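Titin heart isoform N2-B (Homo sapiens, PDB 2BK8) is the giant filament protein of muscle, whose M1 immunoglobulin-like domain probably contributes to its attachment in the M-band. Local coordinates at residues E44-E47 with K48-I51; D64-K67 with L68-G71. All coordinates share one frame; numbering follows the deposited sequence.

Interaction 1 (E44-E47 with K48-I51)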
loop_
_atom_site.group_PDB
_atom_site.type_symbol
_atom_site.label_atom_id
_atom_site.label_comp_id
_atom_site.label_asym_id
_atom_site.label_seq_id
_atom_site.Cartn_x
_atom_site.Cartn_y
_atom_site.Cartn_z
ATOM N N GLU A 44 -4.371 1.031 9.211
ATOM C CA GLU A 44 -3.591 1.845 10.138
ATOM C C GLU A 44 -2.498 1.001 10.794
ATOM O O GLU A 44 -2.585 -0.225 10.790
ATOM C CB GLU A 44 -4.496 2.461 11.213
ATOM C CG GLU A 44 -5.177 1.445 12.105
ATOM C CD GLU A 44 -6.068 2.071 13.170
ATOM O OE1 GLU A 44 -6.103 3.312 13.286
ATOM O OE2 GLU A 44 -6.732 1.301 13.903
ATOM N N ASN A 45 -1.485 1.651 11.368
ATOM C CA ASN A 45 -0.489 0.945 12.191
ATOM C C ASN A 45 -1.069 0.109 13.332
ATOM O O ASN A 45 -1.899 0.602 14.101
ATOM C CB ASN A 45 0.537 1.932 12.720
ATOM C CG ASN A 45 1.635 2.184 11.730
ATOM O OD1 ASN A 45 2.558 1.374 11.597
ATOM N ND2 ASN A 45 1.545 3.309 11.004
ATOM N N SER A 46 -0.592 -1.135 13.461
ATOM C CA SER A 46 -1.165 -2.127 14.364
ATOM C C SER A 46 -0.206 -3.316 14.474
ATOM O O SER A 46 0.893 -3.284 13.916
ATOM C CB SER A 46 -2.498 -2.603 13.789
ATOM O OG SER A 46 -2.309 -3.176 12.504
ATOM N N GLU A 47 -0.630 -4.373 15.161
ATOM C CA GLU A 47 0.136 -5.617 15.190
ATOM C C GLU A 47 0.258 -6.218 13.781
ATOM O O GLU A 47 1.195 -6.955 13.495
ATOM C CB GLU A 47 -0.507 -6.614 16.154
ATOM C CG GLU A 47 -0.377 -6.231 17.632
ATOM C CD GLU A 47 -1.050 -7.215 18.580
ATOM O OE1 GLU A 47 -1.379 -8.355 18.158
ATOM O OE2 GLU A 47 -1.244 -6.848 19.763
ATOM N N LYS A 48 -0.663 -5.851 12.892
ATOM C CA LYS A 48 -0.724 -6.434 11.545
ATOM C C LYS A 48 0.021 -5.661 10.437
ATOM O O LYS A 48 0.592 -6.304 9.538
ATOM C CB LYS A 48 -2.193 -6.640 11.149
ATOM C CG LYS A 48 -2.448 -7.222 9.766
ATOM C CD LYS A 48 -2.153 -8.719 9.706
ATOM C CE LYS A 48 -2.445 -9.319 8.327
ATOM N NZ LYS A 48 -2.233 -10.824 8.361
ATOM N N TYR A 49 -0.045 -4.315 10.450
ATOM C CA TYR A 49 0.524 -3.453 9.379
ATOM C C TYR A 49 1.578 -2.454 9.885
ATOM O O TYR A 49 1.359 -1.793 10.907
ATOM C CB TYR A 49 -0.578 -2.653 8.635
ATOM C CG TYR A 49 -1.700 -3.503 8.103
ATOM C CD1 TYR A 49 -1.500 -4.359 7.024
ATOM C CD2 TYR A 49 -2.974 -3.446 8.678
ATOM C CE1 TYR A 49 -2.550 -5.153 6.525
ATOM C CE2 TYR A 49 -4.024 -4.241 8.188
ATOM C CZ TYR A 49 -3.798 -5.092 7.133
ATOM O OH TYR A 49 -4.825 -5.862 6.623
ATOM N N GLU A 50 2.697 -2.326 9.153
ATOM C CA GLU A 50 3.758 -1.375 9.506
ATOM C C GLU A 50 3.790 -0.373 8.346
ATOM O O GLU A 50 4.148 -0.741 7.228
ATOM C CB GLU A 50 5.133 -2.066 9.698
ATOM C CG GLU A 50 6.231 -1.184 10.269
ATOM C CD GLU A 50 7.664 -1.780 10.148
ATOM O OE1 GLU A 50 7.829 -3.011 10.078
ATOM O OE2 GLU A 50 8.640 -0.990 10.117
ATOM N N ILE A 51 3.353 0.863 8.623
ATOM C CA ILE A 51 3.116 1.862 7.575
ATOM C C ILE A 51 3.939 3.090 7.890
ATOM O O ILE A 51 3.891 3.630 9.009
ATOM C CB ILE A 51 1.620 2.265 7.483
ATOM C CG1 ILE A 51 0.737 1.044 7.174
ATOM C CG2 ILE A 51 1.394 3.337 6.387
ATOM C CD1 ILE A 51 -0.778 1.317 7.336
#

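Interaction 2 (D64-K67 with L68-G71)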
loop_
_atom_site.group_PDB
_atom_site.type_symbol
_atom_site.label_atom_id
_atom_site.label_comp_id
_atom_site.label_asym_id
_atom_site.label_seq_id
_atom_site.Cartn_x
_atom_site.Cartn_y
_atom_site.Cartn_z
ATOM N N ASP A 64 2.427 -11.533 9.383
ATOM C CA ASP A 64 1.682 -12.755 9.730
ATOM C C ASP A 64 0.676 -13.139 8.651
ATOM O O ASP A 64 -0.522 -13.190 8.890
ATOM C CB ASP A 64 0.963 -12.604 11.088
ATOM C CG ASP A 64 1.910 -12.405 12.240
ATOM O OD1 ASP A 64 2.641 -13.359 12.577
ATOM O OD2 ASP A 64 1.894 -11.306 12.844
ATOM N N ILE A 65 1.155 -13.379 7.437
ATOM C CA ILE A 65 0.247 -13.575 6.284
ATOM C C ILE A 65 -0.714 -14.763 6.471
ATOM O O ILE A 65 -0.338 -15.828 7.051
ATOM C CB ILE A 65 1.060 -13.658 4.931
ATOM C CG1 ILE A 65 1.629 -12.266 4.558
ATOM C CG2 ILE A 65 0.234 -14.383 3.812
ATOM C CD1 ILE A 65 0.624 -11.280 4.045
ATOM N N THR A 66 -1.978 -14.579 6.071
ATOM C CA THR A 66 -2.954 -15.703 6.001
ATOM C C THR A 66 -3.637 -15.678 4.625
ATOM O O THR A 66 -3.482 -14.719 3.857
ATOM C CB THR A 66 -4.096 -15.653 7.098
ATOM O OG1 THR A 66 -5.018 -14.578 6.795
ATOM C CG2 THR A 66 -3.527 -15.496 8.508
ATOM N N LYS A 67 -4.410 -16.714 4.313
ATOM C CA LYS A 67 -5.233 -16.713 3.089
ATOM C C LYS A 67 -6.154 -15.480 2.969
ATOM O O LYS A 67 -6.443 -15.029 1.855
ATOM C CB LYS A 67 -6.037 -18.021 2.971
ATOM C CG LYS A 67 -5.165 -19.232 2.575
ATOM C CD LYS A 67 -6.028 -20.455 2.288
ATOM C CE LYS A 67 -5.198 -21.655 1.917
ATOM N NZ LYS A 67 -4.655 -22.285 3.143
ATOM N N LEU A 68 -6.610 -14.931 4.105
ATOM C CA LEU A 68 -7.472 -13.718 4.100
ATOM C C LEU A 68 -6.840 -12.515 3.413
ATOM O O LEU A 68 -7.548 -11.627 2.950
ATOM C CB LEU A 68 -7.857 -13.283 5.506
ATOM C CG LEU A 68 -8.799 -14.200 6.291
ATOM C CD1 LEU A 68 -8.954 -13.635 7.694
ATOM C CD2 LEU A 68 -10.181 -14.347 5.639
ATOM N N ASP A 69 -5.505 -12.491 3.376
ATOM C CA ASP A 69 -4.747 -11.333 2.892
ATOM C C ASP A 69 -4.642 -11.228 1.368
ATOM O O ASP A 69 -4.173 -10.206 0.872
ATOM C CB ASP A 69 -3.338 -11.273 3.577
ATOM C CG ASP A 69 -3.443 -11.122 5.100
ATOM O OD1 ASP A 69 -4.276 -10.299 5.584
ATOM O OD2 ASP A 69 -2.727 -11.857 5.827
ATOM N N ASP A 70 -5.075 -12.271 0.649
ATOM C CA ASP A 70 -5.067 -12.295 -0.822
ATOM C C ASP A 70 -6.100 -11.280 -1.360
ATOM O O ASP A 70 -7.291 -11.352 -1.019
ATOM C CB ASP A 70 -5.303 -13.737 -1.331
ATOM C CG ASP A 70 -5.153 -13.883 -2.857
ATOM O OD1 ASP A 70 -5.846 -13.136 -3.589
ATOM O OD2 ASP A 70 -4.369 -14.762 -3.313
ATOM N N GLY A 71 -5.630 -10.337 -2.183
ATOM C CA GLY A 71 -6.496 -9.331 -2.854
ATOM C C GLY A 71 -5.768 -8.107 -3.396
ATOM O O GLY A 71 -4.582 -8.174 -3.797
#

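Interaction 1 (E44-E47 with K48-I51)
Lys-48 meets the hydroxyl of Ser-46 at the point where the chain turns back on itself, and the loop that follows strand 41-42 shows how polar side chains can close a turn. Backbone N of Lys-48 lies 3.2 Å from Ser-46 OG and donates to it, which is the signature of an ST turn. Lys-48 CG, anti to the backbone N, leans forward over the centre of one face of the next residue's ring, Tyr-49. Tyr-49 N, in turn, is the second donor to Ser-46 OG, at 3.3 Å. With chi1 at 59°, OG is tucked between the serine's own N and carbonyl carbon, inside the bend, where one oxygen can serve two successive amides. Tyr-49 also returns a bond through its carbonyl: Ser-46 N donates to Tyr-49 O at 3.3 Å, approaching in the carbonyl plane. At its edge, the tyrosine ring brings CD2 to 3.9 Å from Glu-44 O. Two residues on, Ile-51 is held by the amide of Asn-45, which reads both polar atoms of its backbone. Ile-51 N gives a nearly straight bond (170°) to Asn-45 OD1 at 3.1 Å, although it comes from above the carbonyl plane, 38° out of it. The companion bond, Asn-45 ND2 to Ile-51 O, is also 3.1 Å long and lies flat in the asparagine amide plane. Apart from this polar pairing, Ile-51 CD1 packs against Glu-44 C at 3.9 Å. The asparagine thus does the work of a neighbouring strand's peptide group: gripped at both ends, its amide cannot easily rotate, and strand 49-54, outermost in its sheet, has Ile-51 N and O paired by a side chain of the loop, and Tyr-49 O by the loop's backbone.

Interaction 2 (D64-K67 with L68-G71)
The carboxylate of Asp-69 is the flat group here, and the two residues ahead of the turn approach it from opposite sides of its plane. Ile-65 CD1 stands obliquely on one side, 3.8 Å from Asp-69 OD2; Thr-66 N comes from the other, 29° out of the plane, and donates at 2.8 Å to the anti side of that same OD2. With CG anti to its carbonyl carbon (chi1 -61°), Asp-69 swings its carboxylate back to the start of the short 3-10 segment, where Asp-69 N also bonds Thr-66 O at 3.0 Å. This resembles half of a capping box; the reciprocal bond is not made, since Thr-66 OG1 is turned to the amide of Leu-68, 3.1 Å away, in a bent and weak bond. The same bend belongs to the tyrosine corner of immunoglobulin domains, for the hydroxyl of Tyr-73 is hydrogen-bonded to Asp-69 O just before strand 71-78. Thr-66 and Leu-68 lie alongside each other, pointing the same way, with OG1 of Thr-66 3.4 Å from CB of Leu-68. A further weak bond, 3.3 Å from Asp-70 N to Lys-67 O, continues the turn, while the carboxylate of Asp-70 is engaged by Arg-96 and Val-92 N.

Both contacts are local turns of one immunoglobulin fold, but interaction 1 is a surface feature bordering the edge strand 49-54, whereas interaction 2 is partly buried, with Ile-65 and Asp-69 buried in the loop that joins strands 57-62 and 71-78; Ile-65 packs on strand 83-92. Neutral groups do the work in the first, an amide and a hydroxyl pairing with backbone; in the second the leading group is a carboxylate. That charge is also what joins them: Lys-48 NZ reaches across to Asp-69 OD2 in a salt bridge of 2.8 Å, so the anchor of the 64-71 turn is also tied to the residue just before strand 49-54. The pairing recalls the arginine–aspartate bridge of antibody variable domains.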